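Local coordinates for uncharacterized protein (Pyrococcus abyssi, PDB 5IFF) that acts as the restriction DNA glycosylase R.PabI, which binds double-stranded DNA and probably removes adenine bases from its recognition sequence, at residues Lys43-Leu51 / Ser170-Arg178; Pro136-Val144 / Ser156-Asn166. The protein carries 2 engineered substitutions. All coordinates share one frame; numbering follows the deposited sequence.

Overall arrangement
Contact 2 is the core of the two. It pairs neighbouring strands of the large antiparallel sheet, and its centre lies about 5 Å from the centre of the chain. Contact 1 is peripheral, its centre about 22 Å from that of the chain, and joins two loops where DNA backbone runs past. Contact 2 rests on a regular backbone ladder with an apolar face and a polar cluster at one end. Contact 1 has a few irregular backbone bonds beside a buried phenylalanine, and amides turned to a phosphate. Strand 154-163 of contact 2 leads into the loop holding 170-178. The loop holding 43-51 leads into strand 54-59, which pairs with strand 154-163. Leu164 packs on Phe45 and Leu171.

Contact 1 (Lys43-Leu51 / Ser170-Arg178); sequences KSFPSDENL and SLAGRVARR. With nucleotides of chain C.
The Phe45 ring has Arg174 O and Ala176 CB at its edge, near the ring plane. Leu171 runs alongside Phe45, and its CD2 approaches the ring obliquely, 4.1 Å from Phe45 CD2. The same Leu171 CD2 sits on one face of the Arg174 guanidinium, 3.4 Å above its plane and displaced from the middle of the group. Ser170 O takes an edge of that group: Arg174 NE donates to it over 2.8 Å, nearly in the guanidinium plane. A salt bridge to Glu180 also holds Arg174.

The backbones join at a single bridge, Ser44 with Val175. Ala176 N donates to Lys43 O at 2.7 Å. Phe45 N donates to Arg174 O at 2.9 Å, almost straight at 176°. Farther along, Gly173 N reaches Pro46 O at 3.1 Å, but from above the carbonyl plane rather than along a lone pair. Gly173 belongs to a type II turn from Leu171 to Arg174. Its positive phi favours glycine, and a CB there would press on Ser47 CB. Chi1 of Leu51, -168°, swings CG away from its own N and lets CD2 reach Ala172 CB at 3.7 Å.

Lys43 N gives a 2.7 Å hydrogen bond to OP2 of DA3 of chain C, at 168°. Ser44 N adds a weak bond to the same oxygen. Such backbone contacts to a phosphate read no base, consistent with nonspecific DNA binding.

Leu164, just after strand 154-163, packs against both Phe45 and Leu171. Segment 43-51 lies in the loop from strand 38-39 to strand 54-59. Segment 170-178 lies in the loop that joins strand 154-163 to strand 181-186. The contact thus ties together loops leading into two different sheets.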
loop_
_atom_site.group_PDB
_atom_site.type_symbol
_atom_site.label_atom_id
_atom_site.label_comp_id
_atom_site.label_asym_id
_atom_site.label_seq_id
_atom_site.Cartn_x
_atom_site.Cartn_y
_atom_site.Cartn_z
ATOM N N LYS A 43 -20.032 -11.527 12.594
ATOM C CA LYS A 43 -19.384 -12.730 13.116
ATOM C C LYS A 43 -20.413 -13.705 13.707
ATOM O O LYS A 43 -20.157 -14.891 13.822
ATOM C CB LYS A 43 -18.340 -12.373 14.176
ATOM C CG LYS A 43 -16.968 -12.147 13.592
ATOM C CD LYS A 43 -16.056 -11.434 14.548
ATOM C CE LYS A 43 -14.782 -10.947 13.797
ATOM N NZ LYS A 43 -13.966 -10.040 14.654
ATOM N N SER A 44 -21.559 -13.178 14.127
ATOM C CA SER A 44 -22.652 -14.012 14.656
ATOM C C SER A 44 -23.697 -14.273 13.570
ATOM O O SER A 44 -24.259 -13.345 12.998
ATOM C CB SER A 44 -23.293 -13.320 15.861
ATOM O OG SER A 44 -24.626 -13.736 16.011
ATOM N N PHE A 45 -23.954 -15.526 13.241
ATOM C CA PHE A 45 -24.894 -15.791 12.161
ATOM C C PHE A 45 -26.208 -16.331 12.709
ATOM O O PHE A 45 -26.205 -17.097 13.652
ATOM C CB PHE A 45 -24.245 -16.730 11.141
ATOM C CG PHE A 45 -23.097 -16.067 10.438
ATOM C CD1 PHE A 45 -23.331 -15.200 9.378
ATOM C CD2 PHE A 45 -21.814 -16.187 10.932
ATOM C CE1 PHE A 45 -22.285 -14.521 8.763
ATOM C CE2 PHE A 45 -20.744 -15.497 10.325
ATOM C CZ PHE A 45 -20.991 -14.668 9.247
ATOM N N PRO A 46 -27.331 -15.894 12.115
ATOM C CA PRO A 46 -28.694 -16.213 12.552
ATOM C C PRO A 46 -29.066 -17.663 12.199
ATOM O O PRO A 46 -28.294 -18.356 11.519
ATOM C CB PRO A 46 -29.542 -15.213 11.768
ATOM C CG PRO A 46 -28.760 -15.081 10.455
ATOM C CD PRO A 46 -27.326 -15.048 10.902
ATOM N N SER A 47 -30.228 -18.107 12.639
ATOM C CA SER A 47 -30.646 -19.481 12.363
ATOM C C SER A 47 -32.065 -19.566 11.769
ATOM O O SER A 47 -32.746 -20.591 11.894
ATOM C CB SER A 47 -30.557 -20.299 13.643
ATOM O OG SER A 47 -31.414 -19.742 14.628
ATOM N N ASP A 48 -32.488 -18.496 11.103
ATOM C CA ASP A 48 -33.798 -18.404 10.482
ATOM C C ASP A 48 -33.639 -18.112 9.006
ATOM O O ASP A 48 -32.554 -18.291 8.480
ATOM C CB ASP A 48 -34.616 -17.316 11.146
ATOM C CG ASP A 48 -33.830 -16.026 11.300
ATOM O OD1 ASP A 48 -32.949 -15.748 10.435
ATOM O OD2 ASP A 48 -34.083 -15.316 12.295
ATOM N N GLU A 49 -34.709 -17.633 8.370
ATOM C CA GLU A 49 -34.702 -17.295 6.959
ATOM C C GLU A 49 -33.520 -16.365 6.594
ATOM O O GLU A 49 -33.026 -16.453 5.495
ATOM C CB GLU A 49 -36.019 -16.634 6.539
ATOM C CG GLU A 49 -36.141 -16.420 5.019
ATOM C CD GLU A 49 -36.479 -14.979 4.620
ATOM O OE1 GLU A 49 -37.525 -14.466 5.081
ATOM O OE2 GLU A 49 -35.703 -14.365 3.839
ATOM N N ASN A 50 -33.085 -15.506 7.521
ATOM C CA ASN A 50 -32.026 -14.544 7.190
ATOM C C ASN A 50 -30.682 -15.214 6.898
ATOM O O ASN A 50 -29.903 -14.662 6.146
ATOM C CB ASN A 50 -31.849 -13.504 8.305
ATOM C CG ASN A 50 -33.073 -12.633 8.477
ATOM O OD1 ASN A 50 -33.545 -12.012 7.525
ATOM N ND2 ASN A 50 -33.624 -12.625 9.681
ATOM N N LEU A 51 -30.412 -16.410 7.442
ATOM C CA LEU A 51 -29.134 -17.091 7.126
ATOM C C LEU A 51 -28.909 -17.277 5.625
ATOM O O LEU A 51 -27.770 -17.251 5.145
ATOM C CB LEU A 51 -29.044 -18.486 7.792
ATOM C CG LEU A 51 -27.640 -19.144 7.747
ATOM C CD1 LEU A 51 -26.520 -18.222 8.246
ATOM C CD2 LEU A 51 -27.683 -20.447 8.551
ATOM N N SER A 170 -21.575 -26.174 10.377
ATOM C CA SER A 170 -22.764 -25.337 10.258
ATOM C C SER A 170 -22.658 -23.999 11.006
ATOM O O SER A 170 -22.292 -23.940 12.171
ATOM C CB SER A 170 -24.000 -26.088 10.776
ATOM O OG SER A 170 -25.076 -25.200 10.965
ATOM N N LEU A 171 -22.945 -22.923 10.284
ATOM C CA LEU A 171 -22.880 -21.574 10.878
ATOM C C LEU A 171 -24.212 -21.130 11.502
ATOM O O LEU A 171 -24.255 -20.130 12.246
ATOM C CB LEU A 171 -22.448 -20.583 9.827
ATOM C CG LEU A 171 -20.939 -20.670 9.574
ATOM C CD1 LEU A 171 -20.650 -20.032 8.287
ATOM C CD2 LEU A 171 -20.228 -19.985 10.755
ATOM N N ALA A 172 -25.292 -21.879 11.230
ATOM C CA ALA A 172 -26.609 -21.536 11.829
ATOM C C ALA A 172 -26.569 -21.267 13.328
ATOM O O ALA A 172 -26.295 -22.169 14.108
ATOM C CB ALA A 172 -27.645 -22.667 11.561
ATOM N N GLY A 173 -26.863 -20.030 13.738
ATOM C CA GLY A 173 -26.909 -19.685 15.139
ATOM C C GLY A 173 -25.601 -19.740 15.889
ATOM O O GLY A 173 -25.587 -19.937 17.093
ATOM N N ARG A 174 -24.512 -19.491 15.178
ATOM C CA ARG A 174 -23.163 -19.693 15.692
ATOM C C ARG A 174 -22.368 -18.384 15.542
ATOM O O ARG A 174 -22.575 -17.657 14.555
ATOM C CB ARG A 174 -22.500 -20.840 14.895
ATOM C CG ARG A 174 -21.119 -21.188 15.336
ATOM C CD ARG A 174 -20.757 -22.614 15.051
ATOM N NE ARG A 174 -20.223 -22.827 13.706
ATOM C CZ ARG A 174 -19.024 -22.422 13.309
ATOM N NH1 ARG A 174 -18.242 -21.739 14.151
ATOM N NH2 ARG A 174 -18.614 -22.689 12.068
ATOM N N VAL A 175 -21.455 -18.092 16.463
ATOM C CA VAL A 175 -20.501 -16.998 16.201
ATOM C C VAL A 175 -19.106 -17.482 15.710
ATOM O O VAL A 175 -18.414 -18.245 16.375
ATOM C CB VAL A 175 -20.312 -16.080 17.436
ATOM C CG1 VAL A 175 -19.637 -16.808 18.588
ATOM C CG2 VAL A 175 -19.511 -14.854 17.052
ATOM N N ALA A 176 -18.712 -17.035 14.527
ATOM C CA ALA A 176 -17.404 -17.406 13.950
ATOM C C ALA A 176 -16.233 -17.154 14.929
ATOM O O ALA A 176 -16.156 -16.111 15.556
ATOM C CB ALA A 176 -17.178 -16.659 12.663
ATOM N N ARG A 177 -15.353 -18.138 15.083
ATOM C CA ARG A 177 -14.170 -18.002 15.939
ATOM C C ARG A 177 -13.171 -17.027 15.295
ATOM O O ARG A 177 -13.302 -16.676 14.115
ATOM C CB ARG A 177 -13.495 -19.363 16.158
ATOM C CG ARG A 177 -14.425 -20.503 16.558
ATOM C CD ARG A 177 -14.591 -20.553 18.065
ATOM N NE ARG A 177 -15.382 -21.709 18.494
ATOM C CZ ARG A 177 -15.410 -22.186 19.737
ATOM N NH1 ARG A 177 -14.686 -21.617 20.692
ATOM N NH2 ARG A 177 -16.158 -23.244 20.017
ATOM N N ARG A 178 -12.179 -16.601 16.072
ATOM C CA ARG A 178 -11.094 -15.783 15.548
ATOM C C ARG A 178 -10.353 -16.537 14.443
ATOM O O ARG A 178 -9.945 -17.681 14.642
ATOM C CB ARG A 178 -10.123 -15.396 16.664
ATOM C CG ARG A 178 -9.142 -14.290 16.284
ATOM C CD ARG A 178 -8.299 -13.893 17.484
ATOM N NE ARG A 178 -8.968 -14.235 18.740
ATOM C CZ ARG A 178 -9.858 -13.459 19.357
ATOM N NH1 ARG A 178 -10.200 -12.290 18.835
ATOM N NH2 ARG A 178 -10.413 -13.858 20.496
ATOM P P DA C 3 -22.146 -9.167 14.618
ATOM O OP1 DA C 3 -23.403 -9.805 14.188
ATOM O OP2 DA C 3 -20.862 -9.903 14.550
ATOM O "O5'" DA C 3 -22.014 -7.824 13.768
ATOM C "C5'" DA C 3 -23.050 -6.875 13.819
ATOM C "C4'" DA C 3 -22.635 -5.621 13.109
ATOM O "O4'" DA C 3 -21.815 -4.810 14.004
ATOM C "C3'" DA C 3 -21.823 -5.844 11.839
ATOM O "O3'" DA C 3 -22.332 -4.987 10.819
ATOM C "C2'" DA C 3 -20.391 -5.482 12.276
ATOM C "C1'" DA C 3 -20.661 -4.392 13.320
ATOM N N9 DA C 3 -19.579 -4.154 14.301
ATOM C C8 DA C 3 -18.669 -5.060 14.805
ATOM N N7 DA C 3 -17.829 -4.531 15.683
ATOM C C5 DA C 3 -18.217 -3.187 15.757
ATOM C C6 DA C 3 -17.705 -2.065 16.473
ATOM N N6 DA C 3 -16.681 -2.132 17.323
ATOM N N1 DA C 3 -18.350 -0.872 16.334
ATOM C C2 DA C 3 -19.387 -0.799 15.503
ATOM N N3 DA C 3 -19.927 -1.778 14.741
ATOM C C4 DA C 3 -19.296 -2.949 14.924
#

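Contact 2 (Pro136-Val144 / Ser156-Asn166); sequences PSGEFIGIV and SMVYVCIPLTN
Phe140 with Cys161, Gly142 with Tyr159 and Val144 with Met157 are the hydrogen-bonded pairs of an antiparallel beta hairpin. Segments 140-144 and 156-163 run at 159° between their N-to-C directions. Each pair has two backbone bonds, such as Cys161 N to Phe140 O at 2.9 Å. Ile141 with Val160 and Ile143 with Val158 are the non-hydrogen-bonded pairs between them.

The closely packed face carries Ile141, Ile143, Val158 and Val160, all buried. Ile143 and Val158 run alongside each other, CG2 of Ile143 lying 4.1 Å from CG2 of Val158. Helix 188-201 closes over this face with Ala197, Phe198 and Ile200. Val158 binds adenine in this enzyme, although none is bound to this chain.

The other face is less buried toward the hairpin's turn. There Val144, Met157 and Tyr159 are partly exposed, and Met157 is poorly ordered. Val144 still packs on Tyr159, its CG2 3.8 Å from CE1 of the ring. Tyr159 also touches Gln59, another adenine-binding residue.

At the far end of the strands, Glu139 bends at chi2 (86°) and brings its carboxylate to Asn166. Asn166 ND2 bonds Glu139 OE2 from above the carboxylate plane. Ser137 OG donates to the syn lone pair of OE1 on Glu139, at 2.6 Å. Tyr184 OH also bonds OE2. With an alanine in place of Glu139, Ser137, Tyr184 and Asn166 would probably each lose a hydrogen-bond partner. Asn166 ND2 also donates to Ser137 O, at 2.9 Å and 168°.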
loop_
_atom_site.group_PDB
_atom_site.type_symbol
_atom_site.label_atom_id
_atom_site.label_comp_id
_atom_site.label_asym_id
_atom_site.label_seq_id
_atom_site.Cartn_x
_atom_site.Cartn_y
_atom_site.Cartn_z
ATOM N N PRO A 136 -28.423 -25.519 -8.637
ATOM C CA PRO A 136 -29.567 -25.983 -7.842
ATOM C C PRO A 136 -29.252 -25.926 -6.344
ATOM O O PRO A 136 -30.145 -25.611 -5.576
ATOM C CB PRO A 136 -29.800 -27.429 -8.331
ATOM C CG PRO A 136 -29.125 -27.486 -9.704
ATOM C CD PRO A 136 -27.967 -26.506 -9.633
ATOM N N SER A 137 -27.996 -26.138 -5.946
ATOM C CA SER A 137 -27.705 -26.148 -4.511
ATOM C C SER A 137 -27.472 -24.727 -3.904
ATOM O O SER A 137 -27.185 -24.585 -2.711
ATOM C CB SER A 137 -26.514 -27.062 -4.246
ATOM O OG SER A 137 -25.450 -26.828 -5.177
ATOM N N GLY A 138 -27.622 -23.686 -4.726
ATOM C CA GLY A 138 -27.688 -22.305 -4.227
ATOM C C GLY A 138 -26.485 -21.428 -4.583
ATOM O O GLY A 138 -26.533 -20.180 -4.422
ATOM N N GLU A 139 -25.407 -22.048 -5.074
ATOM C CA GLU A 139 -24.197 -21.283 -5.408
ATOM C C GLU A 139 -24.482 -20.387 -6.610
ATOM O O GLU A 139 -25.253 -20.777 -7.476
ATOM C CB GLU A 139 -22.983 -22.195 -5.707
ATOM C CG GLU A 139 -22.419 -22.954 -4.497
ATOM C CD GLU A 139 -23.152 -24.290 -4.229
ATOM O OE1 GLU A 139 -24.157 -24.618 -4.922
ATOM O OE2 GLU A 139 -22.727 -25.010 -3.312
ATOM N N PHE A 140 -23.857 -19.200 -6.652
ATOM C CA PHE A 140 -23.973 -18.295 -7.801
ATOM C C PHE A 140 -22.622 -18.233 -8.471
ATOM O O PHE A 140 -21.607 -18.182 -7.784
ATOM C CB PHE A 140 -24.361 -16.860 -7.376
ATOM C CG PHE A 140 -25.772 -16.738 -6.863
ATOM C CD1 PHE A 140 -26.840 -17.072 -7.678
ATOM C CD2 PHE A 140 -26.037 -16.259 -5.582
ATOM C CE1 PHE A 140 -28.151 -16.938 -7.229
ATOM C CE2 PHE A 140 -27.350 -16.141 -5.133
ATOM C CZ PHE A 140 -28.396 -16.483 -5.947
ATOM N N ILE A 141 -22.606 -18.183 -9.792
ATOM C CA ILE A 141 -21.347 -17.908 -10.513
ATOM C C ILE A 141 -21.586 -16.634 -11.266
ATOM O O ILE A 141 -22.538 -16.575 -12.045
ATOM C CB ILE A 141 -20.973 -19.007 -11.495
ATOM C CG1 ILE A 141 -20.675 -20.305 -10.755
ATOM C CG2 ILE A 141 -19.732 -18.553 -12.410
ATOM C CD1 ILE A 141 -21.881 -21.311 -10.800
ATOM N N GLY A 142 -20.781 -15.600 -10.994
ATOM C CA GLY A 142 -20.988 -14.306 -11.616
ATOM C C GLY A 142 -19.751 -13.819 -12.416
ATOM O O GLY A 142 -18.622 -14.128 -12.053
ATOM N N ILE A 143 -19.976 -13.010 -13.456
ATOM C CA ILE A 143 -18.865 -12.390 -14.182
ATOM C C ILE A 143 -19.147 -10.905 -14.310
ATOM O O ILE A 143 -20.230 -10.493 -14.713
ATOM C CB ILE A 143 -18.655 -13.001 -15.577
ATOM C CG1 ILE A 143 -18.830 -14.532 -15.506
ATOM C CG2 ILE A 143 -17.250 -12.598 -16.166
ATOM C CD1 ILE A 143 -19.214 -15.173 -16.823
ATOM N N VAL A 144 -18.208 -10.090 -13.882
ATOM C CA VAL A 144 -18.460 -8.645 -13.916
ATOM C C VAL A 144 -17.270 -7.984 -14.609
ATOM O O VAL A 144 -16.241 -8.640 -14.839
ATOM C CB VAL A 144 -18.624 -8.073 -12.516
ATOM C CG1 VAL A 144 -19.875 -8.664 -11.847
ATOM C CG2 VAL A 144 -17.391 -8.423 -11.700
ATOM N N SER A 156 -12.291 -8.590 -16.960
ATOM C CA SER A 156 -13.428 -9.376 -16.475
ATOM C C SER A 156 -13.027 -10.113 -15.215
ATOM O O SER A 156 -11.908 -10.609 -15.126
ATOM C CB SER A 156 -13.920 -10.369 -17.545
ATOM O OG SER A 156 -12.771 -11.026 -18.078
ATOM N N MET A 157 -13.936 -10.226 -14.236
ATOM C CA MET A 157 -13.599 -10.979 -13.024
ATOM C C MET A 157 -14.676 -12.010 -12.769
ATOM O O MET A 157 -15.844 -11.718 -12.941
ATOM C CB MET A 157 -13.472 -10.051 -11.804
ATOM C CG MET A 157 -12.268 -9.016 -11.941
ATOM S SD MET A 157 -11.583 -8.550 -10.346
ATOM C CE MET A 157 -13.005 -7.752 -9.610
ATOM N N VAL A 158 -14.285 -13.215 -12.362
ATOM C CA VAL A 158 -15.253 -14.254 -12.089
ATOM C C VAL A 158 -15.345 -14.470 -10.576
ATOM O O VAL A 158 -14.310 -14.470 -9.884
ATOM C CB VAL A 158 -14.877 -15.587 -12.800
ATOM C CG1 VAL A 158 -15.873 -16.745 -12.365
ATOM C CG2 VAL A 158 -14.899 -15.390 -14.327
ATOM N N TYR A 159 -16.566 -14.645 -10.071
ATOM C CA TYR A 159 -16.837 -14.771 -8.643
ATOM C C TYR A 159 -17.649 -16.022 -8.479
ATOM O O TYR A 159 -18.506 -16.326 -9.340
ATOM C CB TYR A 159 -17.685 -13.613 -8.077
ATOM C CG TYR A 159 -16.934 -12.327 -7.869
ATOM C CD1 TYR A 159 -16.634 -11.510 -8.948
ATOM C CD2 TYR A 159 -16.549 -11.920 -6.591
ATOM C CE1 TYR A 159 -15.936 -10.322 -8.765
ATOM C CE2 TYR A 159 -15.865 -10.742 -6.397
ATOM C CZ TYR A 159 -15.569 -9.947 -7.487
ATOM O OH TYR A 159 -14.885 -8.794 -7.310
ATOM N N VAL A 160 -17.426 -16.740 -7.390
ATOM C CA VAL A 160 -18.446 -17.734 -6.975
ATOM C C VAL A 160 -18.958 -17.270 -5.603
ATOM O O VAL A 160 -18.175 -16.826 -4.754
ATOM C CB VAL A 160 -17.888 -19.177 -6.920
ATOM C CG1 VAL A 160 -16.669 -19.214 -6.039
ATOM C CG2 VAL A 160 -18.943 -20.155 -6.414
ATOM N N CYS A 161 -20.268 -17.315 -5.406
ATOM C CA CYS A 161 -20.879 -16.909 -4.146
ATOM C C CYS A 161 -21.443 -18.193 -3.532
ATOM O O CYS A 161 -22.357 -18.786 -4.102
ATOM C CB CYS A 161 -22.009 -15.906 -4.355
ATOM S SG CYS A 161 -21.317 -14.292 -4.924
ATOM N N ILE A 162 -20.885 -18.586 -2.396
ATOM C CA ILE A 162 -21.174 -19.872 -1.763
ATOM C C ILE A 162 -22.080 -19.636 -0.558
ATOM O O ILE A 162 -21.650 -18.991 0.372
ATOM C CB ILE A 162 -19.906 -20.552 -1.269
ATOM C CG1 ILE A 162 -18.982 -20.910 -2.489
ATOM C CG2 ILE A 162 -20.298 -21.886 -0.601
ATOM C CD1 ILE A 162 -17.503 -21.144 -2.107
ATOM N N PRO A 163 -23.303 -20.192 -0.547
ATOM C CA PRO A 163 -24.152 -19.970 0.660
ATOM C C PRO A 163 -23.502 -20.479 1.954
ATOM O O PRO A 163 -22.958 -21.599 1.979
ATOM C CB PRO A 163 -25.427 -20.764 0.357
ATOM C CG PRO A 163 -25.436 -20.868 -1.213
ATOM C CD PRO A 163 -23.986 -20.991 -1.579
ATOM N N LEU A 164 -23.551 -19.683 3.016
ATOM C CA LEU A 164 -23.029 -20.153 4.289
ATOM C C LEU A 164 -23.754 -21.427 4.755
ATOM O O LEU A 164 -23.251 -22.170 5.596
ATOM C CB LEU A 164 -23.166 -19.100 5.390
ATOM C CG LEU A 164 -22.195 -17.902 5.282
ATOM C CD1 LEU A 164 -22.390 -17.108 6.610
ATOM C CD2 LEU A 164 -20.760 -18.350 5.086
ATOM N N THR A 165 -24.946 -21.664 4.235
ATOM C CA THR A 165 -25.682 -22.849 4.690
ATOM C C THR A 165 -25.054 -24.092 4.072
ATOM O O THR A 165 -25.477 -25.202 4.373
ATOM C CB THR A 165 -27.158 -22.805 4.299
ATOM O OG1 THR A 165 -27.253 -22.528 2.904
ATOM C CG2 THR A 165 -27.882 -21.732 5.055
ATOM N N ASN A 166 -24.121 -23.888 3.130
ATOM C CA ASN A 166 -23.463 -24.995 2.420
ATOM C C ASN A 166 -22.063 -25.316 2.903
ATOM O O ASN A 166 -21.388 -26.145 2.291
ATOM C CB ASN A 166 -23.373 -24.747 0.893
ATOM C CG ASN A 166 -24.712 -24.887 0.218
ATOM O OD1 ASN A 166 -25.713 -25.080 0.883
ATOM N ND2 ASN A 166 -24.741 -24.755 -1.082
#